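Local coordinates for protein ERPC (Borrelia burgdorferi, PDB 4BXM) that sits on the outer surface of the Lyme disease spirochaete as a lipoprotein and probably acquires the host complement regulator factor H, at residues L41-E46 with I50-N55; K84-G89 with Y145-E150; I115-E120 with E126-L131. One frame throughout, in Å; residues are numbered along the deposited sequence.

All three contacts reach one long antiparallel sheet. Contact 1, a hairpin of strands 35-45 and 50-56, comes first along the chain. Contact 3, the hairpin of strands 114-122 and 125-134, lies on the opposite side of the chain's centre, about 17 Å from contact 1 between centres, and is nested inside the loop that contact 2 closes. Contact 2 sets the end of helix 79-88 beside strand 142-148 and the helix that follows; its centre is about 6 Å from that of contact 3 and about 15 Å from that of contact 1. It touches both, through Leu41 and Ile147 on one side and Ala85 and Thr117 on the other, so helix and hairpins share one core.

Contact 1: residues L41-E46 with I50-N55; sequences LVVRKE and IETGLN
Leu41 reaches over toward Thr52, and the two side chains slant across one another: methyl CD1 of Leu41 lies 3.7 Å from CB of Thr52 and also rests against the carbonyl oxygen of Gly53. With CG anti to the backbone N (chi1 -173°), the leucine leans across to the partner strand. Next along the same face, Val43 and Thr52 stand side by side pointing the same way, methyl to methyl, with 4.1 Å between CG2 of Val43 and CG2 of Thr52. The other branch of the valine, CG1, meets CG2 of Ile50 at 3.9 Å. Lys45 runs at about a right angle to Ile50, laying its CD on CG1 of the isoleucine; its amino group bonds back to Glu46 O and Gly49 O at the turn and makes a salt bridge with Glu76.

The face bearing Val42, Arg44 and Glu51 is more polar. Val42 CG2 sits 3.6 Å from ND2 of Asn55, whose OD1 is bonded to Thr68. Near the turn, the carboxylates of Glu46 and Glu51 come together with their planes 82° apart. Glu46 OE2 is 2.8 Å from Glu51 OE1, which would be consistent with one of the acids carrying a proton. The other oxygen of Glu51, OE2, is bonded to Thr70, while Arg44 turns away to a salt bridge with Glu21.

Between the two faces, Val42 pairs with Gly53 and Arg44 with Glu51 through reciprocal N-H to O=C bonds. Val42 N to Gly53 O measures 2.8 Å. Glu51 N to Arg44 O measures 3.0 Å. The hairpin is flanked in the sheet by strand 21-29, hydrogen-bonded to 41-45, and by strand 67-74, hydrogen-bonded to 50-55; Phe71 of strand 67-74 packs against Leu41, Thr52 and Leu54.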
loop_
_atom_site.group_PDB
_atom_site.type_symbol
_atom_site.label_atom_id
_atom_site.label_comp_id
_atom_site.label_asym_id
_atom_site.label_seq_id
_atom_site.Cartn_x
_atom_site.Cartn_y
_atom_site.Cartn_z
ATOM N N LEU A 41 4.704 3.324 -4.326
ATOM C CA LEU A 41 3.276 3.403 -4.148
ATOM C C LEU A 41 2.812 4.816 -4.493
ATOM O O LEU A 41 3.192 5.788 -3.856
ATOM C CB LEU A 41 2.827 2.995 -2.723
ATOM C CG LEU A 41 1.306 2.891 -2.504
ATOM C CD1 LEU A 41 0.751 1.669 -3.163
ATOM C CD2 LEU A 41 0.959 2.820 -1.023
ATOM N N VAL A 42 1.953 4.885 -5.516
ATOM C CA VAL A 42 1.290 6.116 -5.965
ATOM C C VAL A 42 -0.093 6.220 -5.269
ATOM O O VAL A 42 -0.875 5.318 -5.412
ATOM C CB VAL A 42 1.116 6.081 -7.488
ATOM C CG1 VAL A 42 0.479 7.371 -8.022
ATOM C CG2 VAL A 42 2.447 5.884 -8.156
ATOM N N VAL A 43 -0.344 7.305 -4.514
ATOM C CA VAL A 43 -1.547 7.562 -3.816
ATOM C C VAL A 43 -2.347 8.731 -4.405
ATOM O O VAL A 43 -1.801 9.841 -4.456
ATOM C CB VAL A 43 -1.200 7.872 -2.367
ATOM C CG1 VAL A 43 -2.504 8.006 -1.587
ATOM C CG2 VAL A 43 -0.342 6.738 -1.799
ATOM N N ARG A 44 -3.583 8.493 -4.904
ATOM C CA ARG A 44 -4.352 9.524 -5.643
ATOM C C ARG A 44 -5.686 9.740 -4.999
ATOM O O ARG A 44 -6.474 8.753 -4.833
ATOM C CB ARG A 44 -4.604 9.038 -7.075
ATOM C CG ARG A 44 -5.553 9.935 -7.841
ATOM C CD ARG A 44 -5.750 9.520 -9.286
ATOM N NE ARG A 44 -4.552 9.731 -10.067
ATOM C CZ ARG A 44 -4.502 9.961 -11.366
ATOM N NH1 ARG A 44 -5.605 10.046 -12.088
ATOM N NH2 ARG A 44 -3.326 10.283 -11.909
ATOM N N LYS A 45 -5.993 10.999 -4.703
ATOM C CA LYS A 45 -7.327 11.378 -4.263
ATOM C C LYS A 45 -8.305 11.474 -5.472
ATOM O O LYS A 45 -8.090 12.285 -6.388
ATOM C CB LYS A 45 -7.331 12.692 -3.474
ATOM C CG LYS A 45 -8.733 13.094 -2.982
ATOM C CD LYS A 45 -9.095 12.265 -1.733
ATOM C CE LYS A 45 -10.493 12.632 -1.163
ATOM N NZ LYS A 45 -11.590 12.060 -2.014
ATOM N N GLU A 46 -9.385 10.674 -5.447
ATOM C CA GLU A 46 -10.307 10.617 -6.569
ATOM C C GLU A 46 -11.592 11.296 -6.126
ATOM O O GLU A 46 -11.728 11.778 -5.012
ATOM C CB GLU A 46 -10.557 9.137 -6.995
ATOM C CG GLU A 46 -9.285 8.457 -7.460
ATOM C CD GLU A 46 -9.480 7.081 -8.099
ATOM O OE1 GLU A 46 -10.428 6.325 -7.768
ATOM O OE2 GLU A 46 -8.636 6.792 -8.948
ATOM N N ILE A 50 -10.030 7.252 -2.406
ATOM C CA ILE A 50 -8.599 7.135 -2.747
ATOM C C ILE A 50 -8.291 5.842 -3.515
ATOM O O ILE A 50 -8.854 4.803 -3.229
ATOM C CB ILE A 50 -7.704 7.221 -1.461
ATOM C CG1 ILE A 50 -7.769 8.643 -0.885
ATOM C CG2 ILE A 50 -6.270 6.921 -1.792
ATOM C CD1 ILE A 50 -7.265 8.801 0.540
ATOM N N GLU A 51 -7.467 5.925 -4.558
ATOM C CA GLU A 51 -6.858 4.784 -5.246
ATOM C C GLU A 51 -5.341 4.773 -5.060
ATOM O O GLU A 51 -4.652 5.825 -5.066
ATOM C CB GLU A 51 -7.252 4.730 -6.736
ATOM C CG GLU A 51 -6.547 3.599 -7.544
ATOM C CD GLU A 51 -7.099 3.384 -8.969
ATOM O OE1 GLU A 51 -8.048 4.116 -9.356
ATOM O OE2 GLU A 51 -6.611 2.458 -9.711
ATOM N N THR A 52 -4.771 3.585 -4.820
ATOM C CA THR A 52 -3.325 3.463 -4.835
ATOM C C THR A 52 -2.908 2.538 -5.917
ATOM O O THR A 52 -3.576 1.536 -6.238
ATOM C CB THR A 52 -2.733 2.977 -3.497
ATOM O OG1 THR A 52 -3.175 1.634 -3.185
ATOM C CG2 THR A 52 -3.196 3.888 -2.383
ATOM N N GLY A 53 -1.732 2.800 -6.438
ATOM C CA GLY A 53 -1.178 1.980 -7.479
ATOM C C GLY A 53 0.284 1.677 -7.166
ATOM O O GLY A 53 0.980 2.415 -6.495
ATOM N N LEU A 54 0.707 0.522 -7.580
ATOM C CA LEU A 54 2.039 0.089 -7.347
ATOM C C LEU A 54 2.790 -0.018 -8.652
ATOM O O LEU A 54 2.290 -0.591 -9.590
ATOM C CB LEU A 54 2.004 -1.271 -6.657
ATOM C CG LEU A 54 3.284 -2.069 -6.341
ATOM C CD1 LEU A 54 4.055 -1.435 -5.201
ATOM C CD2 LEU A 54 2.899 -3.510 -5.887
ATOM N N ASN A 55 3.972 0.548 -8.664
ATOM C CA ASN A 55 4.921 0.538 -9.749
ATOM C C ASN A 55 6.136 -0.207 -9.262
ATOM O O ASN A 55 6.730 0.158 -8.298
ATOM C CB ASN A 55 5.303 1.952 -10.102
ATOM C CG ASN A 55 4.214 2.679 -10.814
ATOM O OD1 ASN A 55 3.391 2.089 -11.442
ATOM N ND2 ASN A 55 4.196 3.945 -10.686
#

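Contact 2: residues K84-G89 with Y145-E150; sequences KAMTEG and YAILLE
Met86 and Ile147 make the apolar half of this contact, in which the end of helix 79-88 packs against the junction where strand 142-148 passes into helix 149-156, with Leu148 at the N-cap position. The methyl CE of the methionine comes within 4.1 Å of the methyl CD1 of the isoleucine, and the two side chains cross at a slant. Met86 gets there by bending at chi2 (-57°) and again at chi3 (-80°), which brings the end of the chain nearer to strand 142-148 than its first bond would suggest. Leu152 touches both residues, and Leu156, farther along the same C-terminal helix, also packs on the methionine.

The second kind of contact is a methyl against backbone. Leu149, the first residue of helix 149-156, puts CD1 3.4 Å from the carbonyl oxygen of Thr87, and the same methyl lies 4.2 Å from the carbonyl oxygen of Met86. With CG anti to the backbone N (chi1 170°), the leucine carries its end in toward helix 79-88. Thr87 offers only its main chain here: its CB points away from 145-150, and OG1 bonds to Ile83 O.

Hydrogen bonds act within the helix rather than between the segments. Lys84 O accepts from both Thr87 N and Glu88 N, and Gly89 N closes the last turn on Ala85 O at 3.0 Å before the chain leaves the helix with positive phi.

No hydrogen bond or charge pair joins the segments. The contact is small, and its four touching residues are all buried. Methyl meets methyl, or methyl meets carbonyl oxygen, so the fit rests on burial and on the shapes of three apolar side chains.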
loop_
_atom_site.group_PDB
_atom_site.type_symbol
_atom_site.label_atom_id
_atom_site.label_comp_id
_atom_site.label_asym_id
_atom_site.label_seq_id
_atom_site.Cartn_x
_atom_site.Cartn_y
_atom_site.Cartn_z
ATOM N N LYS A 84 -5.840 8.853 9.134
ATOM C CA LYS A 84 -5.439 8.610 10.490
ATOM C C LYS A 84 -4.539 7.360 10.540
ATOM O O LYS A 84 -3.407 7.393 11.109
ATOM C CB LYS A 84 -6.650 8.474 11.412
ATOM C CG LYS A 84 -6.278 7.898 12.758
ATOM C CD LYS A 84 -7.490 7.737 13.662
ATOM C CE LYS A 84 -7.059 7.287 15.077
ATOM N NZ LYS A 84 -6.130 6.082 15.030
ATOM N N ALA A 85 -4.999 6.265 9.903
ATOM C CA ALA A 85 -4.247 5.001 9.937
ATOM C C ALA A 85 -2.865 5.144 9.388
ATOM O O ALA A 85 -1.893 4.473 9.865
ATOM C CB ALA A 85 -4.931 3.956 9.088
ATOM N N MET A 86 -2.752 5.930 8.310
ATOM C CA MET A 86 -1.469 6.046 7.634
ATOM C C MET A 86 -0.484 7.083 8.250
ATOM O O MET A 86 0.648 7.230 7.782
ATOM C CB MET A 86 -1.678 6.397 6.148
ATOM C CG MET A 86 -2.356 5.333 5.355
ATOM S SD MET A 86 -1.600 3.670 5.299
ATOM C CE MET A 86 -0.317 3.877 4.089
ATOM N N THR A 87 -0.923 7.814 9.246
ATOM C CA THR A 87 -0.082 8.784 9.906
ATOM C C THR A 87 0.086 8.524 11.419
ATOM O O THR A 87 1.154 8.872 11.964
ATOM C CB THR A 87 -0.654 10.198 9.745
ATOM O OG1 THR A 87 -1.959 10.252 10.305
ATOM C CG2 THR A 87 -0.685 10.567 8.267
ATOM N N GLU A 88 -0.906 7.843 12.019
ATOM C CA GLU A 88 -0.918 7.487 13.406
ATOM C C GLU A 88 -1.019 6.013 13.699
ATOM O O GLU A 88 -0.886 5.687 14.891
ATOM C CB GLU A 88 -2.087 8.136 14.139
ATOM C CG GLU A 88 -2.221 9.646 13.947
ATOM C CD GLU A 88 -3.471 10.157 14.619
ATOM O OE1 GLU A 88 -3.933 9.459 15.544
ATOM O OE2 GLU A 88 -4.005 11.202 14.204
ATOM N N GLY A 89 -1.297 5.124 12.707
ATOM C CA GLY A 89 -1.604 3.722 13.023
ATOM C C GLY A 89 -3.084 3.634 13.333
ATOM O O GLY A 89 -3.665 4.587 13.840
ATOM N N TYR A 145 3.922 -5.088 4.533
ATOM C CA TYR A 145 4.398 -3.962 3.767
ATOM C C TYR A 145 4.859 -2.916 4.749
ATOM O O TYR A 145 4.322 -2.822 5.827
ATOM C CB TYR A 145 3.331 -3.355 2.800
ATOM C CG TYR A 145 3.015 -4.233 1.632
ATOM C CD1 TYR A 145 3.791 -4.192 0.488
ATOM C CD2 TYR A 145 1.946 -5.092 1.651
ATOM C CE1 TYR A 145 3.540 -5.033 -0.583
ATOM C CE2 TYR A 145 1.651 -5.873 0.568
ATOM C CZ TYR A 145 2.445 -5.845 -0.558
ATOM O OH TYR A 145 2.248 -6.674 -1.651
ATOM N N ALA A 146 5.816 -2.088 4.322
ATOM C CA ALA A 146 6.222 -0.900 5.100
ATOM C C ALA A 146 6.557 0.304 4.249
ATOM O O ALA A 146 7.069 0.208 3.105
ATOM C CB ALA A 146 7.384 -1.233 6.033
ATOM N N ILE A 147 6.231 1.445 4.819
ATOM C CA ILE A 147 6.395 2.733 4.145
ATOM C C ILE A 147 6.894 3.728 5.167
ATOM O O ILE A 147 6.331 3.853 6.246
ATOM C CB ILE A 147 5.049 3.324 3.613
ATOM C CG1 ILE A 147 4.509 2.471 2.488
ATOM C CG2 ILE A 147 5.294 4.737 3.137
ATOM C CD1 ILE A 147 3.024 2.572 2.189
ATOM N N LEU A 148 7.854 4.548 4.795
ATOM C CA LEU A 148 8.355 5.527 5.748
ATOM C C LEU A 148 7.297 6.470 6.315
ATOM O O LEU A 148 6.535 7.121 5.635
ATOM C CB LEU A 148 9.523 6.324 5.113
ATOM C CG LEU A 148 10.446 7.100 6.041
ATOM C CD1 LEU A 148 11.173 6.163 7.020
ATOM C CD2 LEU A 148 11.455 7.850 5.173
ATOM N N LEU A 149 7.255 6.564 7.611
ATOM C CA LEU A 149 6.211 7.303 8.270
ATOM C C LEU A 149 6.232 8.783 7.934
ATOM O O LEU A 149 5.162 9.416 7.790
ATOM C CB LEU A 149 6.313 7.095 9.784
ATOM C CG LEU A 149 5.393 8.024 10.582
ATOM C CD1 LEU A 149 3.927 7.800 10.274
ATOM C CD2 LEU A 149 5.677 7.790 12.041
ATOM N N GLU A 150 7.447 9.338 7.776
ATOM C CA GLU A 150 7.575 10.772 7.483
ATOM C C GLU A 150 7.130 11.113 6.119
ATOM O O GLU A 150 6.527 12.128 5.953
ATOM C CB GLU A 150 9.017 11.254 7.690
ATOM C CG GLU A 150 9.169 11.733 9.142
ATOM C CD GLU A 150 8.194 12.877 9.461
ATOM O OE1 GLU A 150 8.160 13.834 8.644
ATOM O OE2 GLU A 150 7.456 12.810 10.484
#

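Contact 3: residues I115-E120 with E126-L131; sequences IITKIE and EYITFL
The β hairpin of strands 114-122 and 125-134 sets Glu120 diagonally across from Thr129, two residues beyond its paired partner Tyr127. The hydroxyl OG1 of Thr129 donates to OE2 of Glu120 at 2.9 Å; OE2 accepts on its anti lone pair, the one away from the other oxygen, and the side chains meet at about a right angle. Thr129 has OG1 between its backbone N and carbonyl carbon (chi1 56°), which aims the hydroxyl at the neighbouring strand, and OG1 also lies 3.6 Å from CB of Lys118. The ring of Tyr127, on this same face, turns its edge to the carbonyl oxygen of Glu120.

Two hydrogen-bonded pairs carry the antiparallel register. Glu120 and Tyr127 exchange two bonds, Tyr127 N to Glu120 O being 2.7 Å. Lys118 and Thr129 do likewise, less evenly: Thr129 N to Lys118 O is 2.8 Å, but Lys118 N to Thr129 O stretches to 3.2 Å. Strand 90-93 lies outside 114-122 and strand 142-148 pairs with 125-134, so the hairpin sits near one end of the sheet.

The other face, with Thr117, Ile119, Ile128 and Phe130, is mostly apolar. Ile128 divides itself between two residues, CD1 meeting CG1 of Ile119 at 3.8 Å and CG2 resting on CB of Thr117, whose OG1 bonds to Ala85 O in helix 79-88. Leu149 and Leu152 of the C-terminal helix pack on Ile128. At the far end, CG2 of Ile115 touches CD2 of Phe130 at 3.8 Å, and the phenyl ring meets the ring of Tyr145 with their planes about 25° apart.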
loop_
_atom_site.group_PDB
_atom_site.type_symbol
_atom_site.label_atom_id
_atom_site.label_comp_id
_atom_site.label_asym_id
_atom_site.label_seq_id
_atom_site.Cartn_x
_atom_site.Cartn_y
_atom_site.Cartn_z
ATOM N N ILE A 115 -7.578 -3.117 6.351
ATOM C CA ILE A 115 -6.116 -2.943 6.528
ATOM C C ILE A 115 -5.821 -2.382 7.915
ATOM O O ILE A 115 -6.344 -1.337 8.285
ATOM C CB ILE A 115 -5.551 -1.996 5.460
ATOM C CG1 ILE A 115 -5.785 -2.530 4.062
ATOM C CG2 ILE A 115 -4.054 -1.771 5.605
ATOM C CD1 ILE A 115 -5.247 -3.890 3.814
ATOM N N ILE A 116 -4.971 -3.080 8.669
ATOM C CA ILE A 116 -4.559 -2.659 9.988
ATOM C C ILE A 116 -3.126 -2.147 9.934
ATOM O O ILE A 116 -2.269 -2.821 9.445
ATOM C CB ILE A 116 -4.756 -3.776 11.027
ATOM C CG1 ILE A 116 -6.291 -3.949 11.236
ATOM C CG2 ILE A 116 -4.155 -3.355 12.353
ATOM C CD1 ILE A 116 -6.637 -5.101 12.158
ATOM N N THR A 117 -2.912 -0.907 10.379
ATOM C CA THR A 117 -1.579 -0.286 10.314
ATOM C C THR A 117 -1.034 -0.103 11.720
ATOM O O THR A 117 -1.787 -0.021 12.679
ATOM C CB THR A 117 -1.573 1.104 9.624
ATOM O OG1 THR A 117 -2.314 2.008 10.382
ATOM C CG2 THR A 117 -2.165 1.068 8.164
ATOM N N LYS A 118 0.293 -0.100 11.806
ATOM C CA LYS A 118 1.043 -0.036 13.044
ATOM C C LYS A 118 2.268 0.854 12.704
ATOM O O LYS A 118 2.831 0.744 11.626
ATOM C CB LYS A 118 1.619 -1.439 13.469
ATOM C CG LYS A 118 0.637 -2.612 13.619
ATOM C CD LYS A 118 1.321 -3.877 14.092
ATOM C CE LYS A 118 0.520 -5.126 13.741
ATOM N NZ LYS A 118 0.928 -6.319 14.543
ATOM N N ILE A 119 2.734 1.636 13.682
ATOM C CA ILE A 119 4.016 2.366 13.558
ATOM C C ILE A 119 5.097 1.454 14.161
ATOM O O ILE A 119 4.998 1.041 15.317
ATOM C CB ILE A 119 3.927 3.764 14.227
ATOM C CG1 ILE A 119 2.910 4.627 13.469
ATOM C CG2 ILE A 119 5.285 4.469 14.181
ATOM C CD1 ILE A 119 2.468 5.871 14.191
ATOM N N GLU A 120 6.043 1.039 13.342
ATOM C CA GLU A 120 7.166 0.222 13.799
ATOM C C GLU A 120 8.507 0.800 13.334
ATOM O O GLU A 120 8.595 1.445 12.299
ATOM C CB GLU A 120 7.015 -1.209 13.305
ATOM C CG GLU A 120 5.771 -1.873 13.853
ATOM C CD GLU A 120 5.736 -3.349 13.623
ATOM O OE1 GLU A 120 6.318 -4.088 14.460
ATOM O OE2 GLU A 120 5.120 -3.755 12.597
ATOM N N GLU A 126 11.041 5.187 11.742
ATOM C CA GLU A 126 9.637 4.802 11.899
ATOM C C GLU A 126 8.958 4.545 10.537
ATOM O O GLU A 126 8.928 5.409 9.644
ATOM C CB GLU A 126 8.898 5.902 12.647
ATOM C CG GLU A 126 9.449 6.152 14.028
ATOM C CD GLU A 126 8.467 6.924 14.900
ATOM O OE1 GLU A 126 8.186 8.115 14.632
ATOM O OE2 GLU A 126 7.943 6.346 15.859
ATOM N N TYR A 127 8.476 3.322 10.350
ATOM C CA TYR A 127 7.667 2.980 9.184
ATOM C C TYR A 127 6.208 2.656 9.590
ATOM O O TYR A 127 5.934 2.245 10.721
ATOM C CB TYR A 127 8.256 1.806 8.487
ATOM C CG TYR A 127 9.588 2.051 7.890
ATOM C CD1 TYR A 127 10.721 2.141 8.690
ATOM C CD2 TYR A 127 9.737 2.147 6.525
ATOM C CE1 TYR A 127 11.974 2.340 8.146
ATOM C CE2 TYR A 127 10.982 2.354 5.950
ATOM C CZ TYR A 127 12.089 2.453 6.779
ATOM O OH TYR A 127 13.279 2.654 6.184
ATOM N N ILE A 128 5.289 2.835 8.637
ATOM C CA ILE A 128 3.912 2.374 8.787
ATOM C C ILE A 128 3.990 1.033 8.239
ATOM O O ILE A 128 4.600 0.863 7.169
ATOM C CB ILE A 128 2.915 3.211 7.973
ATOM C CG1 ILE A 128 2.597 4.529 8.697
ATOM C CG2 ILE A 128 1.583 2.489 7.748
ATOM C CD1 ILE A 128 1.661 4.407 9.887
ATOM N N THR A 129 3.489 0.028 8.985
ATOM C CA THR A 129 3.551 -1.349 8.422
ATOM C C THR A 129 2.187 -1.884 8.326
ATOM O O THR A 129 1.353 -1.523 9.144
ATOM C CB THR A 129 4.275 -2.379 9.303
ATOM O OG1 THR A 129 3.609 -2.351 10.578
ATOM C CG2 THR A 129 5.764 -1.981 9.410
ATOM N N PHE A 130 1.975 -2.794 7.394
ATOM C CA PHE A 130 0.663 -3.449 7.397
ATOM C C PHE A 130 0.754 -4.775 6.725
ATOM O O PHE A 130 1.597 -5.012 5.828
ATOM C CB PHE A 130 -0.466 -2.569 6.735
ATOM C CG PHE A 130 -0.173 -2.134 5.310
ATOM C CD1 PHE A 130 0.656 -1.038 5.060
ATOM C CD2 PHE A 130 -0.661 -2.818 4.233
ATOM C CE1 PHE A 130 0.936 -0.613 3.771
ATOM C CE2 PHE A 130 -0.372 -2.404 2.907
ATOM C CZ PHE A 130 0.434 -1.306 2.679
ATOM N N LEU A 131 -0.176 -5.655 7.091
ATOM C CA LEU A 131 -0.296 -6.884 6.348
ATOM C C LEU A 131 -1.216 -6.794 5.081
ATOM O O LEU A 131 -2.259 -6.117 5.069
ATOM C CB LEU A 131 -0.870 -7.967 7.284
ATOM C CG LEU A 131 -0.161 -8.429 8.559
ATOM C CD1 LEU A 131 -1.086 -9.421 9.324
ATOM C CD2 LEU A 131 1.187 -9.115 8.342
#